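Local coordinates for protein putative L-alanine-DL-glutamate epimerase (Burkholderia xenovorans, PDB 3GO2) that probably acts as a racemase or epimerase of the mandelate racemase/muconate lactonizing enzyme family and binds magnesium ions, at residues G112-L115 with R116-V119; W123-C126 with P127-I131; A151-A154 with R155-F159; D192-V195 with L196-R200; I290-T293 with I294-G297. All coordinates share one frame; numbering follows the deposited sequence.

How the interactions relate
The five contacts are all local, each between neighbours on one continuous run of chain. Interactions 2 and 5 are buried and lie closest to the active site: one stacks a ligand-binding histidine on a tryptophan, the other caps a short helix with an aspartate. Interactions 1, 3 and 4 are only partly buried and lean on charged side chains. Interactions 2 and 3 touch directly, with Arg-130 bridged to Glu-153 and Trp-123 packed on Ala-154, whereas interaction 1 only adjoins interaction 2 through strand 118-123. Helix ends recur: interaction 3 closes helix 144-156 and interaction 4 opens helix 193-210. The centres of interactions 1 and 4 lie about 41 Å apart, on opposite sides of the chain's centre.

Interaction 1 of 5, residues G112-L115 with R116-V119; sequences GGKL and RDRV
Lys-114 and Asp-117 are brought together by their torsions: the lysine leaves the backbone with CG between N and the carbonyl carbon (chi1 64°), runs extended, then bends at chi4 toward the aspartate. Lys-114 NZ thus arrives 3.0 Å from Asp-117 OD1, on the syn side and a little out of the carboxylate plane, in a salt bridge that is also a hydrogen bond. The lysine chain takes part too, since Lys-114 CD lies 3.6 Å from the same OD1. Lys-114 NZ has a second acidic partner, Glu-64 of the second subunit, so this ammonium spans a subunit boundary.

Leu-115 and Arg-116 form the other half of the contact, their side chains side by side and pointing the same way. The arginine folds back at chi3 (68°), laying its guanidinium flat over a methyl group: Leu-115 CD1 sits 3.3 Å above the plane of the Arg-116 guanidinium, toward the rim, and 3.5 Å from Arg-116 NH1. NH1 and NH2 donate to Val-336 O and Pro-337 O of the loop after helix 323-335.

This turn leads into strand 118-123, away from the annotated sites, and joins that strand's start to the end of helix 323-335. Its chemistry is split between two cations: the lysine is shared by two carboxylates, which would favour its charged form, while the arginine spends its charge on backbone carbonyls, with a leucine methyl against one face.

Interaction 2 of 5, residues W123-C126 with P127-I131; sequences WSHC and PTWRI
His-125, with both phi and psi positive, turns the chain between strand 118-123 and helix 128-132, and a cis peptide joins Cys-126 to Pro-127, the N-cap residue. Trp-129 N donates to His-125 O at 3.0 Å, nearly straight at the hydrogen though well above the carbonyl plane. The same oxygen accepts from a water at 2.6 Å, which in turn accepts from Arg-130 N.

The two rings lie almost parallel, 9° apart, in an offset stack with His-125 and Trp-129 six-membered ring centroids separated by 3.8 Å. His-125 CB lies over the five-membered ring of Trp-129, 3.6 Å from its centroid, as a CH-pi contact, so the indole covers the histidine from CB outward. His-125 binds fumarate and 2-oxoglutarate in other crystals of this protein, and its side chain is about 6 Å from a bound magnesium ion at the nearest atoms. Within this ligand pocket the stack probably limits the tilt of the imidazole, and the hydrogen bond between ND1 and Asp-345 OD1 would restrain its rotation.

Thr-128 brings CG2 to the edge of the imidazole while its OG1 is hydrogen-bonded to Asn-165 ND2, on another fumarate-binding residue. Farther along the helix, Arg-130 reaches out extended and puts NH2 at the edge of the Trp-123 ring, 3.6 Å from CZ2, with guanidinium and indole planes 67° apart. Asp-347 is shared by the two, taking Arg-130 NE on one carboxylate oxygen and Trp-123 NE1 on the other.

Interaction 3 of 5, residues A151-A154 with R155-F159; sequences AEEA and RERQF
Ala-151 takes the first backbone bond, its O accepting from Arg-155 N at 3.0 Å, while its methyl faces the other way, onto Ile-162 of strand 161-168 and Leu-206 of helix 193-210. Glu-152 O accepts from Glu-156 N at 2.9 Å, continuing the helical ladder, and Glu-153 O takes Arg-157 N at 2.9 Å as its next rung.

Glu-153 also carries the side-chain contact. With CG anti to the backbone N (chi1 178°) and the chain extended, it runs alongside Arg-157, which bends at chi3 to meet it. Glu-153 OE2 accepts from Arg-157 NH1 at 2.9 Å, close to the guanidinium plane, and the carboxylate and guanidinium planes are only 20° apart. Aliphatic carbons meet beside the bridge, Glu-153 CG lying 3.6 Å from Arg-157 CD. The other oxygen, OE1, is bridged to Arg-130, so this glutamate sits between two arginines, which would be expected to keep it ionised.

Ala-154 closes the segment: its O receives Phe-159 N at 3.1 Å, nearly in line with the carbonyl. The Phe-159 side chain packs onto Val-121 and Ile-346. With Gln-158 at positive phi and its N bonded to Arg-155 O, this is a Schellman motif, the classical C-terminal end of an alpha-helix, here terminating helix 144-156 just before strand 161-168.

Interaction 4 of 5, residues D192-V195 with L196-R200; sequences DRKV and LRNLR
Lys-194 O is gripped twice by Asn-198, from opposite faces of the carbonyl plane. Asn-198 N makes the ordinary helical bond to Lys-194 O at 3.1 Å, and the side-chain ND2 comes in at 2.7 Å, the carbonyl oxygen lying close to the amide plane. Beside it, Arg-197 doubles back toward the start of the helix. Its CG stands between backbone N and carbonyl carbon (chi1 70°), which sends the extended chain across Lys-194. Lys-194 CA lies over the centre of one face of the Arg-197 guanidinium, 3.7 Å from its plane, and Arg-197 NH2 is 3.7 Å from Lys-194 CG. On another side of the turn, Val-195 CG1 and Leu-199 CD1 meet more loosely at 4.2 Å, two apolar side chains lying side by side.

The first turn is set by Asp-192 at the N-cap. Its OD1 accepts from Val-195 N at 3.1 Å, and its backbone O takes Leu-196 N, so both ends of this residue hold the opening of the helix. A second shell fixes the polar groups: Asp-170 receives Arg-197 NE on one carboxylate oxygen and Asn-198 ND2 on the other, while Asn-198 OD1 accepts from His-169 N. Arg-193 turns outward and is salt-bridged to Asp-240 of the fourth subunit.

The contact forms the start of helix 193-210, one of the helices flanking the TIM-barrel-type C-terminal domain of the enolase superfamily. Leu-199 touches Ile-166 of strand 161-168 and Ile-232 of helix 226-235; Leu-196 also reaches that helix, and Asn-198 ties the helix to the loop after strand 161-168.

Interaction 5 of 5, residues I290-T293 with I294-G297; sequences IVDT and IWNG
Asp-292 is the tight part of this contact, each end of the residue holding helix nitrogens. With CG anti to its N, the carboxylate swings over the first turn and OD2 accepts from Trp-295 N at 2.9 Å, the donor lying 49° out of the carboxylate plane. This is an N-cap bond. The backbone oxygen is held from opposite faces: Asn-296 N reaches Asp-292 O at 2.9 Å and Asn-296 ND2 at 3.0 Å, the latter with the oxygen nearly in the amide plane. The carboxylate also lies over the Trp-295 indole, planes 22° apart, with Asp-292 OD1 3.6 Å above the ring and toward its rim. That oxygen is hydrogen-bonded to His-318 and Tyr-321, which would restrain the carboxylate over the indole. The pairing with His-318 is consistent with the Asp-His dyad of mandelate racemase-like enzymes.

The looser part lies at the far end of the turn and on the threonine. Gly-297 N donates to Thr-293 O at 2.9 Å, but the angle at the hydrogen is only 127°, a weak bond. Gly-297, with positive phi, ends this short helix and is also the N-cap of helix 298-310. Thr-293 OG1 and Ile-294 CD1 are merely neighbours, 4.1 Å apart; the hydroxyl is hydrogen-bonded to Asn-329. Neither side faces solvent, since every touching residue is buried.

The turn follows strand 288-291 of the barrel sheet, next to strand 314-317. Ile-294 packs on helix 323-335, Asn-296 bonds to Leu-271 O and Gly-273 N, and Trp-295 stands about 4 Å, at nearest atoms, from a bound magnesium ion and from the magnesium-binding Thr-270.

Interaction 1 of 5, residues G112-L115 with R116-V119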
# COMPACT_ATOMS: atom_id res chain seq x y z
N GLY A 112 26.24 26.76 -6.23
CA GLY A 112 25.14 27.60 -5.77
C GLY A 112 25.63 28.75 -4.91
O GLY A 112 24.83 29.57 -4.46
N GLY A 113 26.95 28.83 -4.73
CA GLY A 113 27.52 29.77 -3.79
C GLY A 113 27.45 29.22 -2.39
O GLY A 113 26.70 28.28 -2.11
N LYS A 114 28.25 29.77 -1.49
CA LYS A 114 28.21 29.32 -0.10
C LYS A 114 26.98 29.92 0.60
O LYS A 114 26.44 30.97 0.19
CB LYS A 114 29.50 29.65 0.65
CG LYS A 114 29.80 31.13 0.82
CD LYS A 114 31.06 31.30 1.71
CE LYS A 114 31.56 32.73 1.67
NZ LYS A 114 30.55 33.64 2.24
N LEU A 115 26.49 29.26 1.64
CA LEU A 115 25.48 29.86 2.47
C LEU A 115 25.88 29.79 3.95
O LEU A 115 25.12 30.19 4.81
CB LEU A 115 24.06 29.33 2.16
CG LEU A 115 23.85 27.82 2.11
CD1 LEU A 115 24.14 27.18 3.48
CD2 LEU A 115 22.41 27.51 1.69
N ARG A 116 27.09 29.31 4.22
CA ARG A 116 27.74 29.46 5.53
C ARG A 116 29.26 29.48 5.33
O ARG A 116 29.75 28.96 4.30
CB ARG A 116 27.32 28.33 6.50
CG ARG A 116 27.65 26.93 5.97
CD ARG A 116 27.18 25.80 6.91
NE ARG A 116 25.72 25.70 6.96
CZ ARG A 116 24.98 25.03 6.10
NH1 ARG A 116 25.54 24.42 5.05
NH2 ARG A 116 23.65 24.99 6.26
N ASP A 117 29.97 30.07 6.31
CA ASP A 117 31.42 30.30 6.29
C ASP A 117 32.20 29.26 7.06
O ASP A 117 33.41 29.15 6.91
CB ASP A 117 31.76 31.67 6.98
CG ASP A 117 31.28 32.85 6.18
OD1 ASP A 117 30.84 32.68 5.02
OD2 ASP A 117 31.37 33.97 6.72
N ARG A 118 31.51 28.57 7.96
CA ARG A 118 32.11 27.60 8.86
C ARG A 118 31.16 26.44 8.99
O ARG A 118 29.94 26.62 8.88
CB ARG A 118 32.35 28.24 10.22
CG ARG A 118 33.27 29.46 10.14
CD ARG A 118 33.84 29.81 11.47
NE ARG A 118 34.77 30.93 11.32
CZ ARG A 118 35.57 31.36 12.28
NH1 ARG A 118 35.57 30.76 13.46
NH2 ARG A 118 36.40 32.38 12.05
N VAL A 119 31.70 25.25 9.25
CA VAL A 119 30.91 24.02 9.27
C VAL A 119 31.14 23.27 10.57
O VAL A 119 32.27 22.91 10.87
CB VAL A 119 31.33 23.11 8.07
CG1 VAL A 119 30.59 21.79 8.12
CG2 VAL A 119 31.10 23.82 6.72

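Interaction 2 of 5, residues W123-C126 with P127-I131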
# COMPACT_ATOMS: atom_id res chain seq x y z
N TRP A 123 34.45 14.84 15.50
CA TRP A 123 35.72 14.16 15.46
C TRP A 123 35.43 12.67 15.37
O TRP A 123 34.97 12.04 16.34
CB TRP A 123 36.54 14.52 16.73
CG TRP A 123 37.83 13.81 16.94
CD1 TRP A 123 38.30 12.70 16.28
CD2 TRP A 123 38.83 14.14 17.92
NE1 TRP A 123 39.52 12.32 16.80
CE2 TRP A 123 39.86 13.18 17.81
CE3 TRP A 123 38.94 15.15 18.88
CZ2 TRP A 123 41.02 13.22 18.62
CZ3 TRP A 123 40.08 15.18 19.68
CH2 TRP A 123 41.10 14.23 19.54
N SER A 124 35.67 12.13 14.18
CA SER A 124 35.32 10.74 13.86
C SER A 124 36.40 9.75 14.24
O SER A 124 37.54 10.13 14.53
CB SER A 124 34.96 10.66 12.39
OG SER A 124 34.23 9.47 12.09
N HIS A 125 36.07 8.46 14.24
CA HIS A 125 37.03 7.41 14.63
C HIS A 125 37.76 7.76 15.92
O HIS A 125 39.02 7.70 16.02
CB HIS A 125 37.99 7.14 13.49
CG HIS A 125 37.27 6.78 12.23
ND1 HIS A 125 37.01 7.70 11.24
CD2 HIS A 125 36.67 5.62 11.85
CE1 HIS A 125 36.30 7.11 10.28
NE2 HIS A 125 36.09 5.85 10.63
N CYS A 126 36.94 8.10 16.91
CA CYS A 126 37.38 8.65 18.19
C CYS A 126 36.76 7.83 19.31
O CYS A 126 35.61 8.08 19.68
CB CYS A 126 36.91 10.09 18.30
SG CYS A 126 37.41 10.89 19.88
N PRO A 127 37.51 6.90 19.90
CA PRO A 127 38.97 6.64 19.83
C PRO A 127 39.41 5.53 18.86
O PRO A 127 40.51 4.96 18.98
CB PRO A 127 39.30 6.25 21.28
CG PRO A 127 38.00 5.65 21.81
CD PRO A 127 36.87 6.05 20.92
N THR A 128 38.57 5.24 17.87
CA THR A 128 38.80 4.13 16.97
C THR A 128 40.20 4.07 16.34
O THR A 128 40.82 3.01 16.33
CB THR A 128 37.72 4.16 15.89
OG1 THR A 128 36.45 4.24 16.51
CG2 THR A 128 37.81 2.97 14.96
N TRP A 129 40.67 5.20 15.81
CA TRP A 129 41.99 5.29 15.22
C TRP A 129 43.12 5.04 16.23
O TRP A 129 44.07 4.36 15.91
CB TRP A 129 42.18 6.65 14.55
CG TRP A 129 41.67 6.80 13.13
CD1 TRP A 129 41.82 7.90 12.33
CD2 TRP A 129 40.94 5.84 12.33
NE1 TRP A 129 41.23 7.69 11.11
CE2 TRP A 129 40.68 6.44 11.09
CE3 TRP A 129 40.46 4.55 12.57
CZ2 TRP A 129 39.96 5.80 10.07
CZ3 TRP A 129 39.77 3.91 11.56
CH2 TRP A 129 39.52 4.54 10.32
N ARG A 130 43.00 5.58 17.44
CA ARG A 130 44.02 5.33 18.46
C ARG A 130 44.01 3.90 18.97
O ARG A 130 45.02 3.41 19.47
CB ARG A 130 43.87 6.31 19.63
CG ARG A 130 44.18 7.74 19.23
CD ARG A 130 43.87 8.75 20.31
NE ARG A 130 43.99 10.11 19.80
CZ ARG A 130 44.08 11.20 20.56
NH1 ARG A 130 44.06 11.10 21.89
NH2 ARG A 130 44.20 12.38 19.99
N ILE A 131 42.88 3.22 18.87
CA ILE A 131 42.82 1.83 19.28
C ILE A 131 43.31 0.90 18.16
O ILE A 131 44.09 -0.03 18.40
CB ILE A 131 41.38 1.41 19.65
CG1 ILE A 131 40.87 2.19 20.87
CG2 ILE A 131 41.28 -0.11 19.85
CD1 ILE A 131 39.38 2.01 21.09
O HOH W 1 40.98 8.05 17.71

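Interaction 3 of 5, residues A151-A154 with R155-F159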
# COMPACT_ATOMS: atom_id res chain seq x y z
N ALA A 151 38.01 11.14 25.05
CA ALA A 151 36.83 12.00 25.07
C ALA A 151 37.12 13.30 25.82
O ALA A 151 36.68 14.36 25.40
CB ALA A 151 35.65 11.29 25.69
N GLU A 152 37.86 13.21 26.92
CA GLU A 152 38.31 14.45 27.63
C GLU A 152 39.13 15.37 26.72
O GLU A 152 38.99 16.59 26.78
CB GLU A 152 39.12 14.11 28.88
CG GLU A 152 38.34 13.38 29.98
CD GLU A 152 39.19 12.97 31.20
OE1 GLU A 152 40.41 12.71 31.07
OE2 GLU A 152 38.57 12.88 32.29
N GLU A 153 40.02 14.80 25.93
CA GLU A 153 40.82 15.57 25.00
C GLU A 153 39.93 16.27 23.95
O GLU A 153 40.12 17.45 23.64
CB GLU A 153 41.90 14.69 24.35
CG GLU A 153 42.72 15.42 23.34
CD GLU A 153 43.75 14.57 22.67
OE1 GLU A 153 44.25 13.59 23.27
OE2 GLU A 153 44.08 14.93 21.54
N ALA A 154 38.93 15.55 23.43
CA ALA A 154 38.01 16.13 22.48
C ALA A 154 37.29 17.30 23.12
O ALA A 154 37.12 18.33 22.50
CB ALA A 154 36.98 15.07 21.97
N ARG A 155 36.84 17.13 24.35
CA ARG A 155 36.18 18.19 25.09
C ARG A 155 37.09 19.42 25.23
O ARG A 155 36.68 20.55 24.94
CB ARG A 155 35.75 17.70 26.47
CG ARG A 155 34.91 18.67 27.23
CD ARG A 155 34.66 18.23 28.68
NE ARG A 155 34.06 19.33 29.43
CZ ARG A 155 33.53 19.26 30.64
NH1 ARG A 155 33.46 18.10 31.30
NH2 ARG A 155 33.02 20.36 31.19
N GLU A 156 38.31 19.17 25.70
CA GLU A 156 39.28 20.23 25.96
C GLU A 156 39.57 21.03 24.69
O GLU A 156 39.71 22.26 24.72
CB GLU A 156 40.57 19.63 26.56
CG GLU A 156 40.38 19.02 27.98
CD GLU A 156 41.49 18.07 28.41
OE1 GLU A 156 42.40 17.76 27.60
OE2 GLU A 156 41.43 17.61 29.58
N ARG A 157 39.65 20.31 23.57
CA ARG A 157 39.99 20.91 22.28
C ARG A 157 38.79 21.58 21.58
O ARG A 157 38.91 22.05 20.44
CB ARG A 157 40.67 19.86 21.39
CG ARG A 157 42.08 19.45 21.85
CD ARG A 157 42.69 18.26 21.06
NE ARG A 157 43.00 18.58 19.67
CZ ARG A 157 43.55 17.74 18.80
NH1 ARG A 157 43.88 16.51 19.16
NH2 ARG A 157 43.79 18.12 17.55
N GLN A 158 37.65 21.64 22.28
CA GLN A 158 36.46 22.38 21.89
C GLN A 158 35.66 21.70 20.77
O GLN A 158 34.88 22.35 20.09
CB GLN A 158 36.82 23.81 21.46
CG GLN A 158 37.67 24.56 22.48
CD GLN A 158 36.97 24.69 23.79
OE1 GLN A 158 37.35 24.04 24.78
NE2 GLN A 158 35.92 25.50 23.84
N PHE A 159 35.87 20.40 20.58
CA PHE A 159 35.02 19.66 19.63
C PHE A 159 33.72 19.38 20.31
O PHE A 159 33.69 19.21 21.54
CB PHE A 159 35.74 18.41 19.10
CG PHE A 159 36.85 18.76 18.18
CD1 PHE A 159 38.16 18.87 18.65
CD2 PHE A 159 36.58 19.14 16.87
CE1 PHE A 159 39.19 19.27 17.79
CE2 PHE A 159 37.61 19.53 16.01
CZ PHE A 159 38.89 19.61 16.47

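Interaction 4 of 5, residues D192-V195 with L196-R200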
# COMPACT_ATOMS: atom_id res chain seq x y z
N ASP A 192 25.35 -10.65 20.91
CA ASP A 192 25.17 -11.39 22.15
C ASP A 192 25.48 -10.50 23.35
O ASP A 192 25.73 -9.31 23.21
CB ASP A 192 26.02 -12.68 22.17
CG ASP A 192 27.51 -12.43 22.05
OD1 ASP A 192 27.99 -11.27 22.12
OD2 ASP A 192 28.22 -13.44 21.88
N ARG A 193 25.40 -11.10 24.54
CA ARG A 193 25.63 -10.34 25.73
C ARG A 193 27.00 -9.72 25.75
O ARG A 193 27.14 -8.62 26.28
CB ARG A 193 25.48 -11.20 26.98
CG ARG A 193 24.09 -11.45 27.39
CD ARG A 193 24.14 -12.19 28.72
NE ARG A 193 22.95 -12.94 29.10
CZ ARG A 193 21.69 -12.65 28.80
NH1 ARG A 193 21.36 -11.61 28.02
NH2 ARG A 193 20.73 -13.45 29.29
N LYS A 194 27.98 -10.40 25.18
CA LYS A 194 29.34 -9.86 25.16
C LYS A 194 29.41 -8.55 24.39
O LYS A 194 30.02 -7.57 24.85
CB LYS A 194 30.31 -10.88 24.55
CG LYS A 194 31.77 -10.44 24.62
CD LYS A 194 32.72 -11.54 24.18
CE LYS A 194 33.18 -11.34 22.74
NZ LYS A 194 34.38 -12.18 22.42
N VAL A 195 28.79 -8.52 23.22
CA VAL A 195 28.77 -7.29 22.41
C VAL A 195 28.07 -6.19 23.19
O VAL A 195 28.54 -5.04 23.29
CB VAL A 195 28.12 -7.54 21.03
CG1 VAL A 195 27.90 -6.21 20.30
CG2 VAL A 195 28.98 -8.50 20.20
N LEU A 196 26.92 -6.53 23.76
CA LEU A 196 26.11 -5.52 24.41
C LEU A 196 26.81 -4.92 25.64
O LEU A 196 26.86 -3.71 25.79
CB LEU A 196 24.73 -6.07 24.77
CG LEU A 196 23.85 -6.50 23.60
CD1 LEU A 196 22.62 -7.20 24.13
CD2 LEU A 196 23.45 -5.29 22.76
N ARG A 197 27.37 -5.77 26.50
CA ARG A 197 28.01 -5.22 27.71
C ARG A 197 29.29 -4.43 27.39
O ARG A 197 29.61 -3.46 28.09
CB ARG A 197 28.32 -6.33 28.71
CG ARG A 197 29.38 -7.25 28.34
CD ARG A 197 29.66 -8.25 29.47
NE ARG A 197 30.74 -9.12 29.04
CZ ARG A 197 30.61 -10.38 28.65
NH1 ARG A 197 29.45 -11.01 28.67
NH2 ARG A 197 31.70 -11.03 28.26
N ASN A 198 29.99 -4.80 26.33
CA ASN A 198 31.18 -4.06 25.93
C ASN A 198 30.84 -2.72 25.28
O ASN A 198 31.49 -1.72 25.56
CB ASN A 198 32.06 -4.93 25.04
CG ASN A 198 32.90 -5.86 25.84
OD1 ASN A 198 33.88 -5.42 26.47
ND2 ASN A 198 32.48 -7.13 25.92
N LEU A 199 29.80 -2.69 24.45
CA LEU A 199 29.25 -1.41 23.97
C LEU A 199 28.91 -0.49 25.11
O LEU A 199 29.26 0.69 25.10
CB LEU A 199 27.97 -1.60 23.15
CG LEU A 199 28.12 -1.78 21.67
CD1 LEU A 199 26.80 -2.27 21.04
CD2 LEU A 199 28.65 -0.45 21.05
N ARG A 200 28.18 -1.00 26.09
CA ARG A 200 27.82 -0.20 27.24
C ARG A 200 29.07 0.32 28.01
O ARG A 200 29.15 1.52 28.32
CB ARG A 200 26.93 -0.99 28.20
CG ARG A 200 26.68 -0.22 29.47
CD ARG A 200 25.81 -0.96 30.45
NE ARG A 200 24.41 -1.01 30.05
CZ ARG A 200 23.60 0.04 29.86
NH1 ARG A 200 24.03 1.29 29.98
NH2 ARG A 200 22.34 -0.19 29.52

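Interaction 5 of 5, residues I290-T293 with I294-G297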
# COMPACT_ATOMS: atom_id res chain seq x y z
N ILE A 290 23.71 10.10 5.21
CA ILE A 290 25.13 10.32 4.99
C ILE A 290 25.41 10.17 3.50
O ILE A 290 25.01 9.17 2.90
CB ILE A 290 25.98 9.37 5.84
CG1 ILE A 290 25.68 9.61 7.33
CG2 ILE A 290 27.48 9.61 5.55
CD1 ILE A 290 26.05 8.44 8.20
N VAL A 291 26.04 11.18 2.90
CA VAL A 291 26.32 11.18 1.46
C VAL A 291 27.83 11.13 1.27
O VAL A 291 28.54 11.96 1.81
CB VAL A 291 25.76 12.42 0.78
CG1 VAL A 291 26.08 12.41 -0.71
CG2 VAL A 291 24.22 12.55 1.01
N ASP A 292 28.31 10.14 0.54
CA ASP A 292 29.75 10.07 0.25
C ASP A 292 29.97 10.79 -1.09
O ASP A 292 29.69 10.25 -2.16
CB ASP A 292 30.28 8.65 0.25
CG ASP A 292 31.79 8.60 0.26
OD1 ASP A 292 32.40 7.83 1.04
OD2 ASP A 292 32.37 9.43 -0.46
N THR A 293 30.43 12.03 -0.99
CA THR A 293 30.64 12.87 -2.15
C THR A 293 31.95 12.52 -2.85
O THR A 293 32.13 12.85 -4.02
CB THR A 293 30.63 14.39 -1.83
OG1 THR A 293 31.90 14.80 -1.32
CG2 THR A 293 29.50 14.75 -0.85
N ILE A 294 32.86 11.88 -2.13
CA ILE A 294 34.10 11.38 -2.71
C ILE A 294 33.79 10.23 -3.70
O ILE A 294 34.32 10.17 -4.81
CB ILE A 294 35.04 10.89 -1.58
CG1 ILE A 294 35.33 12.01 -0.56
CG2 ILE A 294 36.33 10.30 -2.15
CD1 ILE A 294 35.72 13.36 -1.17
N TRP A 295 32.90 9.34 -3.28
CA TRP A 295 32.40 8.28 -4.12
C TRP A 295 31.48 8.78 -5.26
O TRP A 295 31.61 8.37 -6.41
CB TRP A 295 31.59 7.33 -3.24
CG TRP A 295 32.40 6.36 -2.46
CD1 TRP A 295 33.72 6.47 -2.11
CD2 TRP A 295 31.96 5.10 -1.95
NE1 TRP A 295 34.12 5.35 -1.42
CE2 TRP A 295 33.05 4.50 -1.31
CE3 TRP A 295 30.73 4.43 -1.98
CZ2 TRP A 295 32.96 3.23 -0.71
CZ3 TRP A 295 30.65 3.17 -1.40
CH2 TRP A 295 31.75 2.60 -0.76
N ASN A 296 30.51 9.63 -4.91
CA ASN A 296 29.46 10.03 -5.88
C ASN A 296 29.88 11.09 -6.89
O ASN A 296 29.33 11.18 -7.99
CB ASN A 296 28.21 10.51 -5.14
CG ASN A 296 27.29 9.38 -4.76
OD1 ASN A 296 26.44 8.98 -5.57
ND2 ASN A 296 27.39 8.91 -3.53
N GLY A 297 30.87 11.90 -6.50
CA GLY A 297 31.11 13.18 -7.14
C GLY A 297 30.26 14.22 -6.44
O GLY A 297 29.09 13.99 -6.08